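Local coordinates for protein putative acyl-CoA thioester hydrolase HI0827 (Haemophilus influenzae, PDB 1YLI) that hydrolyses acyl-coenzyme A thioesters with broad specificity as a hexamer, probably including those of long-chain fatty acids, at residues Val58-Val63 with Ala117-Val122; Glu64-Ile69 with Cys113-Val118. All blocks are in the same frame, centred on the assembly; numbering follows the deposited sequence.

Contact 1: residues Val58-Val63 with Ala117-Val122. With COA (coenzyme A), chain H.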
loop_
_atom_site.group_PDB
_atom_site.type_symbol
_atom_site.label_atom_id
_atom_site.label_comp_id
_atom_site.label_asym_id
_atom_site.label_seq_id
_atom_site.Cartn_x
_atom_site.Cartn_y
_atom_site.Cartn_z
ATOM N N VAL B 58 5.265 -20.568 -12.140
ATOM C CA VAL B 58 6.529 -20.249 -12.784
ATOM C C VAL B 58 7.322 -19.343 -11.872
ATOM O O VAL B 58 6.731 -18.585 -11.093
ATOM C CB VAL B 58 6.389 -19.585 -14.190
ATOM C CG1 VAL B 58 5.712 -20.523 -15.174
ATOM C CG2 VAL B 58 5.638 -18.274 -14.111
ATOM N N VAL B 59 8.652 -19.426 -11.951
ATOM C CA VAL B 59 9.540 -18.483 -11.258
ATOM C C VAL B 59 10.496 -17.843 -12.244
ATOM O O VAL B 59 10.793 -18.410 -13.310
ATOM C CB VAL B 59 10.371 -19.166 -10.126
ATOM C CG1 VAL B 59 9.442 -19.673 -9.005
ATOM C CG2 VAL B 59 11.220 -20.325 -10.675
ATOM N N THR B 60 10.993 -16.666 -11.883
ATOM C CA THR B 60 12.003 -15.978 -12.684
ATOM C C THR B 60 13.402 -16.478 -12.394
ATOM O O THR B 60 13.836 -16.436 -11.232
ATOM C CB THR B 60 11.969 -14.462 -12.378
ATOM O OG1 THR B 60 10.637 -13.995 -12.584
ATOM C CG2 THR B 60 12.921 -13.701 -13.316
ATOM N N VAL B 61 14.130 -16.925 -13.430
ATOM C CA VAL B 61 15.552 -17.269 -13.227
ATOM C C VAL B 61 16.558 -16.271 -13.832
ATOM O O VAL B 61 17.687 -16.212 -13.389
ATOM C CB VAL B 61 15.941 -18.708 -13.692
ATOM C CG1 VAL B 61 15.170 -19.715 -12.881
ATOM C CG2 VAL B 61 15.712 -18.898 -15.249
ATOM N N ALA B 62 16.176 -15.529 -14.864
ATOM C CA ALA B 62 17.130 -14.615 -15.468
ATOM C C ALA B 62 16.405 -13.443 -16.075
ATOM O O ALA B 62 15.225 -13.534 -16.383
ATOM C CB ALA B 62 17.993 -15.336 -16.505
ATOM N N VAL B 63 17.111 -12.322 -16.213
ATOM C CA VAL B 63 16.625 -11.181 -16.993
ATOM C C VAL B 63 17.829 -10.657 -17.729
ATOM O O VAL B 63 18.942 -10.585 -17.164
ATOM C CB VAL B 63 16.067 -10.030 -16.117
ATOM C CG1 VAL B 63 15.056 -9.136 -16.941
ATOM C CG2 VAL B 63 15.417 -10.596 -14.976
ATOM N N ALA B 117 13.008 -6.117 -22.508
ATOM C CA ALA B 117 13.996 -7.105 -22.064
ATOM C C ALA B 117 13.379 -8.476 -22.067
ATOM O O ALA B 117 12.180 -8.647 -21.858
ATOM C CB ALA B 117 14.526 -6.763 -20.627
ATOM N N VAL B 118 14.228 -9.455 -22.263
ATOM C CA VAL B 118 13.808 -10.847 -22.212
ATOM C C VAL B 118 13.958 -11.393 -20.807
ATOM O O VAL B 118 15.064 -11.385 -20.210
ATOM C CB VAL B 118 14.606 -11.696 -23.230
ATOM C CG1 VAL B 118 14.250 -13.185 -23.131
ATOM C CG2 VAL B 118 14.289 -11.207 -24.645
ATOM N N PHE B 119 12.851 -11.933 -20.323
ATOM C CA PHE B 119 12.823 -12.639 -19.067
ATOM C C PHE B 119 12.839 -14.136 -19.314
ATOM O O PHE B 119 12.131 -14.622 -20.205
ATOM C CB PHE B 119 11.551 -12.261 -18.296
ATOM C CG PHE B 119 11.611 -10.898 -17.663
ATOM C CD1 PHE B 119 11.461 -9.749 -18.437
ATOM C CD2 PHE B 119 11.822 -10.761 -16.313
ATOM C CE1 PHE B 119 11.543 -8.479 -17.860
ATOM C CE2 PHE B 119 11.885 -9.512 -15.741
ATOM C CZ PHE B 119 11.744 -8.360 -16.523
ATOM N N THR B 120 13.633 -14.862 -18.516
ATOM C CA THR B 120 13.579 -16.313 -18.514
ATOM C C THR B 120 12.878 -16.825 -17.270
ATOM O O THR B 120 13.322 -16.554 -16.137
ATOM C CB THR B 120 14.957 -16.942 -18.602
ATOM O OG1 THR B 120 15.619 -16.370 -19.727
ATOM C CG2 THR B 120 14.828 -18.460 -18.830
ATOM N N PHE B 121 11.776 -17.541 -17.493
ATOM C CA PHE B 121 11.004 -18.130 -16.416
ATOM C C PHE B 121 11.149 -19.641 -16.476
ATOM O O PHE B 121 11.449 -20.210 -17.537
ATOM C CB PHE B 121 9.525 -17.805 -16.551
ATOM C CG PHE B 121 9.207 -16.341 -16.556
ATOM C CD1 PHE B 121 9.022 -15.653 -15.356
ATOM C CD2 PHE B 121 9.029 -15.652 -17.755
ATOM C CE1 PHE B 121 8.701 -14.314 -15.362
ATOM C CE2 PHE B 121 8.696 -14.294 -17.765
ATOM C CZ PHE B 121 8.549 -13.626 -16.561
ATOM N N VAL B 122 10.933 -20.297 -15.335
ATOM C CA VAL B 122 11.021 -21.754 -15.244
ATOM C C VAL B 122 9.732 -22.256 -14.595
ATOM O O VAL B 122 9.301 -21.721 -13.573
ATOM C CB VAL B 122 12.245 -22.226 -14.427
ATOM C CG1 VAL B 122 12.211 -23.752 -14.226
ATOM C CG2 VAL B 122 13.554 -21.869 -15.128
HETATM N N1A COA H . 19.837 -18.354 -17.300
HETATM C C2A COA H . 18.962 -18.769 -18.287
HETATM N N3A COA H . 18.350 -20.007 -18.154
HETATM C C4A COA H . 18.585 -20.791 -17.053
HETATM C C5A COA H . 19.464 -20.370 -16.063
HETATM C C6A COA H . 20.086 -19.142 -16.188
HETATM N N6A COA H . 20.754 -18.666 -15.138
HETATM N N7A COA H . 19.527 -21.310 -15.092
HETATM C C8A COA H . 18.721 -22.332 -15.455
HETATM N N9A COA H . 18.134 -22.029 -16.659
HETATM C C1B COA H . 17.220 -22.892 -17.394
HETATM C C2B COA H . 17.850 -24.241 -17.743
HETATM O O2B COA H . 18.563 -24.216 -18.955
HETATM C C3B COA H . 16.657 -25.184 -17.762
HETATM O O3B COA H . 16.095 -25.150 -19.050
HETATM P P3B COA H . 15.192 -26.256 -19.780
HETATM O O7A COA H . 16.137 -27.105 -20.555
HETATM O O8A COA H . 14.281 -25.540 -20.736
HETATM O O9A COA H . 14.352 -27.084 -18.837
HETATM C C4B COA H . 15.713 -24.549 -16.743
HETATM O O4B COA H . 16.182 -23.223 -16.509
HETATM C C5B COA H . 15.680 -25.336 -15.433
HETATM O O5B COA H . 17.015 -25.529 -14.991
HETATM P P1A COA H . 17.421 -26.785 -14.092
HETATM O O1A COA H . 18.911 -27.022 -14.245
HETATM O O2A COA H . 16.624 -28.013 -14.462
HETATM O O3A COA H . 17.081 -26.377 -12.568
HETATM P P2A COA H . 18.103 -25.451 -11.733
HETATM O O4A COA H . 19.034 -24.762 -12.714
HETATM O O5A COA H . 18.858 -26.227 -10.698
HETATM O O6A COA H . 17.165 -24.362 -11.039
HETATM C CBP COA H . 15.242 -23.185 -10.519
HETATM C CCP COA H . 16.041 -23.782 -11.663
HETATM C CDP COA H . 14.140 -22.326 -11.097
HETATM C CEP COA H . 14.566 -24.331 -9.773
HETATM C CAP COA H . 16.179 -22.372 -9.579
HETATM O OAP COA H . 17.237 -21.675 -10.224
HETATM C C9P COA H . 15.492 -21.488 -8.558
HETATM O O9P COA H . 14.515 -22.032 -7.712
HETATM N N8P COA H . 15.845 -20.214 -8.484
HETATM C C7P COA H . 15.040 -19.249 -7.742
HETATM C C6P COA H . 14.015 -18.605 -8.650
HETATM C C5P COA H . 13.259 -17.522 -7.925
HETATM O O5P COA H . 12.614 -17.777 -6.893
HETATM N N4P COA H . 13.337 -16.306 -8.494
HETATM C C3P COA H . 12.611 -15.125 -8.072
HETATM C C2P COA H . 13.097 -14.502 -6.760
HETATM S S1P COA H . 14.698 -15.114 -6.188
#

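Contact 2: residues Glu64-Ile69 with Cys113-Val118. With COA (coenzyme A), chain E.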
loop_
_atom_site.group_PDB
_atom_site.type_symbol
_atom_site.label_atom_id
_atom_site.label_comp_id
_atom_site.label_asym_id
_atom_site.label_seq_id
_atom_site.Cartn_x
_atom_site.Cartn_y
_atom_site.Cartn_z
ATOM N N GLU B 64 17.635 -10.262 -18.981
ATOM C CA GLU B 64 18.788 -9.744 -19.729
ATOM C C GLU B 64 18.993 -8.232 -19.413
ATOM O O GLU B 64 18.195 -7.624 -18.669
ATOM C CB GLU B 64 18.666 -10.132 -21.226
ATOM C CG GLU B 64 17.818 -9.171 -22.013
ATOM C CD GLU B 64 17.423 -9.686 -23.422
ATOM O OE1 GLU B 64 18.105 -10.557 -24.045
ATOM O OE2 GLU B 64 16.356 -9.183 -23.870
ATOM N N SER B 65 20.058 -7.617 -19.908
ATOM C CA SER B 65 20.306 -6.204 -19.621
ATOM C C SER B 65 19.190 -5.333 -20.235
ATOM O O SER B 65 18.532 -5.771 -21.195
ATOM C CB SER B 65 21.650 -5.805 -20.209
ATOM O OG SER B 65 21.621 -6.044 -21.584
ATOM N N MET B 66 19.028 -4.106 -19.734
ATOM C CA MET B 66 17.940 -3.204 -20.090
ATOM C C MET B 66 18.456 -1.778 -20.093
ATOM O O MET B 66 19.231 -1.461 -19.217
ATOM C CB MET B 66 16.966 -3.248 -18.898
ATOM C CG MET B 66 15.641 -3.454 -19.243
ATOM S SD MET B 66 14.765 -3.621 -17.687
ATOM C CE MET B 66 15.247 -5.275 -17.164
ATOM N N ASN B 67 17.976 -0.889 -20.979
ATOM C CA ASN B 67 18.242 0.590 -20.878
ATOM C C ASN B 67 16.880 1.248 -20.745
ATOM O O ASN B 67 15.896 0.719 -21.255
ATOM C CB ASN B 67 18.889 1.206 -22.139
ATOM C CG ASN B 67 20.277 0.671 -22.436
ATOM O OD1 ASN B 67 21.205 0.829 -21.633
ATOM N ND2 ASN B 67 20.454 0.092 -23.631
ATOM N N PHE B 68 16.810 2.392 -20.061
ATOM C CA PHE B 68 15.538 3.146 -19.924
ATOM C C PHE B 68 15.775 4.448 -20.711
ATOM O O PHE B 68 16.588 5.285 -20.305
ATOM C CB PHE B 68 15.187 3.411 -18.426
ATOM C CG PHE B 68 15.066 2.142 -17.598
ATOM C CD1 PHE B 68 13.878 1.443 -17.555
ATOM C CD2 PHE B 68 16.167 1.609 -16.956
ATOM C CE1 PHE B 68 13.762 0.266 -16.823
ATOM C CE2 PHE B 68 16.078 0.405 -16.243
ATOM C CZ PHE B 68 14.888 -0.266 -16.197
ATOM N N ILE B 69 15.069 4.621 -21.822
ATOM C CA ILE B 69 15.388 5.742 -22.697
ATOM C C ILE B 69 14.710 7.070 -22.352
ATOM O O ILE B 69 15.243 8.127 -22.684
ATOM C CB ILE B 69 15.159 5.430 -24.192
ATOM C CG1 ILE B 69 13.675 5.155 -24.489
ATOM C CG2 ILE B 69 16.086 4.308 -24.668
ATOM C CD1 ILE B 69 13.255 5.595 -25.938
ATOM N N CYS B 113 8.242 3.882 -26.371
ATOM C CA CYS B 113 8.726 2.680 -25.723
ATOM C C CYS B 113 9.873 3.051 -24.773
ATOM O O CYS B 113 10.881 3.570 -25.211
ATOM C CB CYS B 113 9.185 1.681 -26.779
ATOM S SG CYS B 113 9.754 0.142 -26.040
ATOM N N VAL B 114 9.690 2.801 -23.481
ATOM C CA VAL B 114 10.649 3.088 -22.414
ATOM C C VAL B 114 11.789 2.091 -22.382
ATOM O O VAL B 114 12.971 2.474 -22.335
ATOM C CB VAL B 114 9.924 3.063 -21.052
ATOM C CG1 VAL B 114 10.881 3.140 -19.880
ATOM C CG2 VAL B 114 9.017 4.240 -21.024
ATOM N N THR B 115 11.422 0.810 -22.424
ATOM C CA THR B 115 12.418 -0.251 -22.362
ATOM C C THR B 115 11.862 -1.552 -22.921
ATOM O O THR B 115 10.679 -1.647 -23.202
ATOM C CB THR B 115 12.912 -0.464 -20.909
ATOM O OG1 THR B 115 14.131 -1.227 -20.951
ATOM C CG2 THR B 115 11.867 -1.144 -20.007
ATOM N N ASP B 116 12.728 -2.533 -23.091
ATOM C CA ASP B 116 12.306 -3.930 -23.284
ATOM C C ASP B 116 13.387 -4.869 -22.764
ATOM O O ASP B 116 14.560 -4.467 -22.624
ATOM C CB ASP B 116 11.949 -4.264 -24.767
ATOM C CG ASP B 116 13.093 -4.003 -25.761
ATOM O OD1 ASP B 116 14.145 -4.655 -25.669
ATOM O OD2 ASP B 116 12.927 -3.198 -26.702
ATOM N N ALA B 117 13.008 -6.117 -22.508
ATOM C CA ALA B 117 13.996 -7.105 -22.064
ATOM C C ALA B 117 13.379 -8.476 -22.067
ATOM O O ALA B 117 12.180 -8.647 -21.858
ATOM C CB ALA B 117 14.526 -6.763 -20.627
ATOM N N VAL B 118 14.228 -9.455 -22.263
ATOM C CA VAL B 118 13.808 -10.847 -22.212
ATOM C C VAL B 118 13.958 -11.393 -20.807
ATOM O O VAL B 118 15.064 -11.385 -20.210
ATOM C CB VAL B 118 14.606 -11.696 -23.230
ATOM C CG1 VAL B 118 14.250 -13.185 -23.131
ATOM C CG2 VAL B 118 14.289 -11.207 -24.645
HETATM N N1A COA E . 24.183 2.925 -20.444
HETATM C C2A COA E . 25.146 3.464 -19.627
HETATM N N3A COA E . 25.357 4.811 -19.626
HETATM C C4A COA E . 24.586 5.591 -20.412
HETATM C C5A COA E . 23.622 5.055 -21.246
HETATM C C6A COA E . 23.407 3.695 -21.249
HETATM N N6A COA E . 22.581 3.111 -22.106
HETATM N N7A COA E . 23.050 6.050 -21.937
HETATM C C8A COA E . 23.625 7.210 -21.535
HETATM N N9A COA E . 24.587 6.933 -20.599
HETATM C C1B COA E . 25.450 7.894 -19.888
HETATM C C2B COA E . 26.244 8.790 -20.824
HETATM O O2B COA E . 27.390 8.183 -21.376
HETATM C C3B COA E . 26.560 9.933 -19.880
HETATM O O3B COA E . 27.582 9.551 -18.983
HETATM P P3B COA E . 28.604 10.582 -18.297
HETATM O O7A COA E . 29.680 10.823 -19.344
HETATM O O8A COA E . 29.227 10.015 -17.065
HETATM O O9A COA E . 27.959 11.919 -18.038
HETATM C C4B COA E . 25.283 10.034 -19.057
HETATM O O4B COA E . 24.644 8.794 -19.189
HETATM C C5B COA E . 24.383 11.172 -19.533
HETATM O O5B COA E . 24.253 11.067 -20.940
HETATM P P1A COA E . 23.662 12.314 -21.729
HETATM O O1A COA E . 24.121 12.262 -23.165
HETATM O O2A COA E . 24.012 13.598 -21.016
HETATM O O3A COA E . 22.057 12.249 -21.551
HETATM P P2A COA E . 21.124 11.408 -22.520
HETATM O O4A COA E . 22.038 10.293 -22.983
HETATM O O5A COA E . 20.562 12.232 -23.659
HETATM O O6A COA E . 19.979 10.922 -21.503
HETATM C CBP COA E . 19.000 10.154 -19.488
HETATM C CCP COA E . 20.276 10.219 -20.308
HETATM C CDP COA E . 19.224 9.125 -18.362
HETATM C CEP COA E . 18.809 11.566 -18.942
HETATM C CAP COA E . 17.819 9.717 -20.388
HETATM O OAP COA E . 18.242 8.547 -21.048
HETATM C C9P COA E . 16.582 9.423 -19.565
HETATM O O9P COA E . 15.893 10.498 -18.961
HETATM N N8P COA E . 16.211 8.146 -19.410
HETATM C C7P COA E . 15.138 7.719 -18.510
HETATM C C6P COA E . 15.640 7.648 -17.078
HETATM C C5P COA E . 14.528 7.265 -16.137
HETATM O O5P COA E . 13.647 8.092 -15.858
HETATM N N4P COA E . 14.617 6.035 -15.615
HETATM C C3P COA E . 13.704 5.542 -14.604
HETATM C C2P COA E . 12.928 4.340 -15.106
HETATM S S1P COA E . 11.844 4.805 -16.465
HETATM O O HOH W 1 16.506 -2.111 -23.306
#

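Contact 1: residues Val58-Val63 with Ala117-Val122
Val63 lays CG1 over the centre of the Phe119 ring, 3.4 Å from the centroid, a close CH-pi contact between side chains that run side by side. With CG1 anti to the backbone N (chi1 -157°), the methyl faces the ring, while Thr60 CG2 meets the same ring at its edge. Thr60 also lies beside Phe121, its OG1 3.4 Å from Phe121 CE1, but the polar bond of this hydroxyl goes to Asp43 of helix 35-54. Val61, at the bulge, crosses Val122 at about a right angle, CG1 to CG2 at 3.5 Å; on the face away from the phenylalanines Ala62 rests against Thr120. Coenzyme A lies against this patch: Val61 CG1 touches its CDP methyl, and Ala62 CB lies 3.6 Å from adenine N1A; separately, Thr60 O accepts a hydrogen bond from N4P at 2.8 Å.

Backbone bonds set the register behind these contacts. Val59 and Val122 exchange a reciprocal pair. Thr120 O then takes two donors in its carbonyl plane: Val61 N at 2.8 Å, and Ala62 N on a lone pair at a longer 3.3 Å. Thr120 N returns a bond to Ala62 O. Farther out, Lys93 holds Thr120 OG1, and Asn67 of the second subunit packs on Ala62. Val61 and Ala62, both opposite Thr120 and both bonded to its O, form a classic beta bulge in the hotdog fold, with the long helix under the face that carries Phe119 and Phe121, while coenzyme A lies against the Ala62 and Val122 face and passes along strand 58-63.

Contact 2: residues Glu64-Ile69 with Cys113-Val118
Glu64 meets Val118 by both backbone and side chain: Glu64 N donates to Val118 O at 3.1 Å, and Val118 N donates to Glu64 OE2 at 2.7 Å. The second bond reaches the carboxylate from above its plane, 49° out of it. Glu64 CG sits between its backbone N and carbonyl carbon (chi1 84°), which turns the extended chain across to the neighbouring strand, where OE2 presses against Val118 CG2. Thr115 supplies a hydroxyl instead of a backbone group: OG1 gives its proton to Asn67 O at 2.6 Å, again from above the carbonyl plane. A water joins Asn67 N to Asp116 O, filling in for a direct strand-to-strand bond. Beyond it a direct, nearly straight backbone bond runs from Ile69 N to Val114 O, 3.0 Å long.

The apolar contacts lie between these bonds. Met66 touches Ala117 CB through CG, at 3.8 Å, and its chain bends at chi3 so that CE reaches the same methyl. Phe68 runs alongside Thr115, while its ring edge meets Val114 CG1. Met42 of helix 35-54 covers Met66 and Thr115, and Met39 packs on Phe68.

Coenzyme A is met by Asn67, Phe68 and, from the partner strand, Val114. Adenine N6A donates to Asn67 OD1 at 2.7 Å and N8P of the pantetheine arm to Phe68 O at 3.0 Å; Val114 CG1 faces the thiol sulfur. Asn67, Phe68 and Val114, set by this irregular, water-bridged antiparallel pairing, line part of a coenzyme A pocket at the subunit interface of a hotdog thioesterase.

Contacts 1 and 2 follow one another along the same antiparallel pair, strands 58-67 and 111-123, and their centres lie 14 Å apart. Ala117 and Val118 belong to both, and Val63 is followed directly by Glu64 on the partner strand. Each contact serves a different coenzyme A: Thr60 O and Phe68 O, which accept from separate molecules, are 23.7 Å apart. The second subunit completes both sites. Its Asn67 binds the coenzyme at contact 1, and its Thr60 O, Ser90, Ser91 and Ser130 bind the one at contact 2. Strands 58-67 of the two subunits pair antiparallel, so this pair of subunits within the hexamer carries two reciprocal pockets, each built from both kinds of contact.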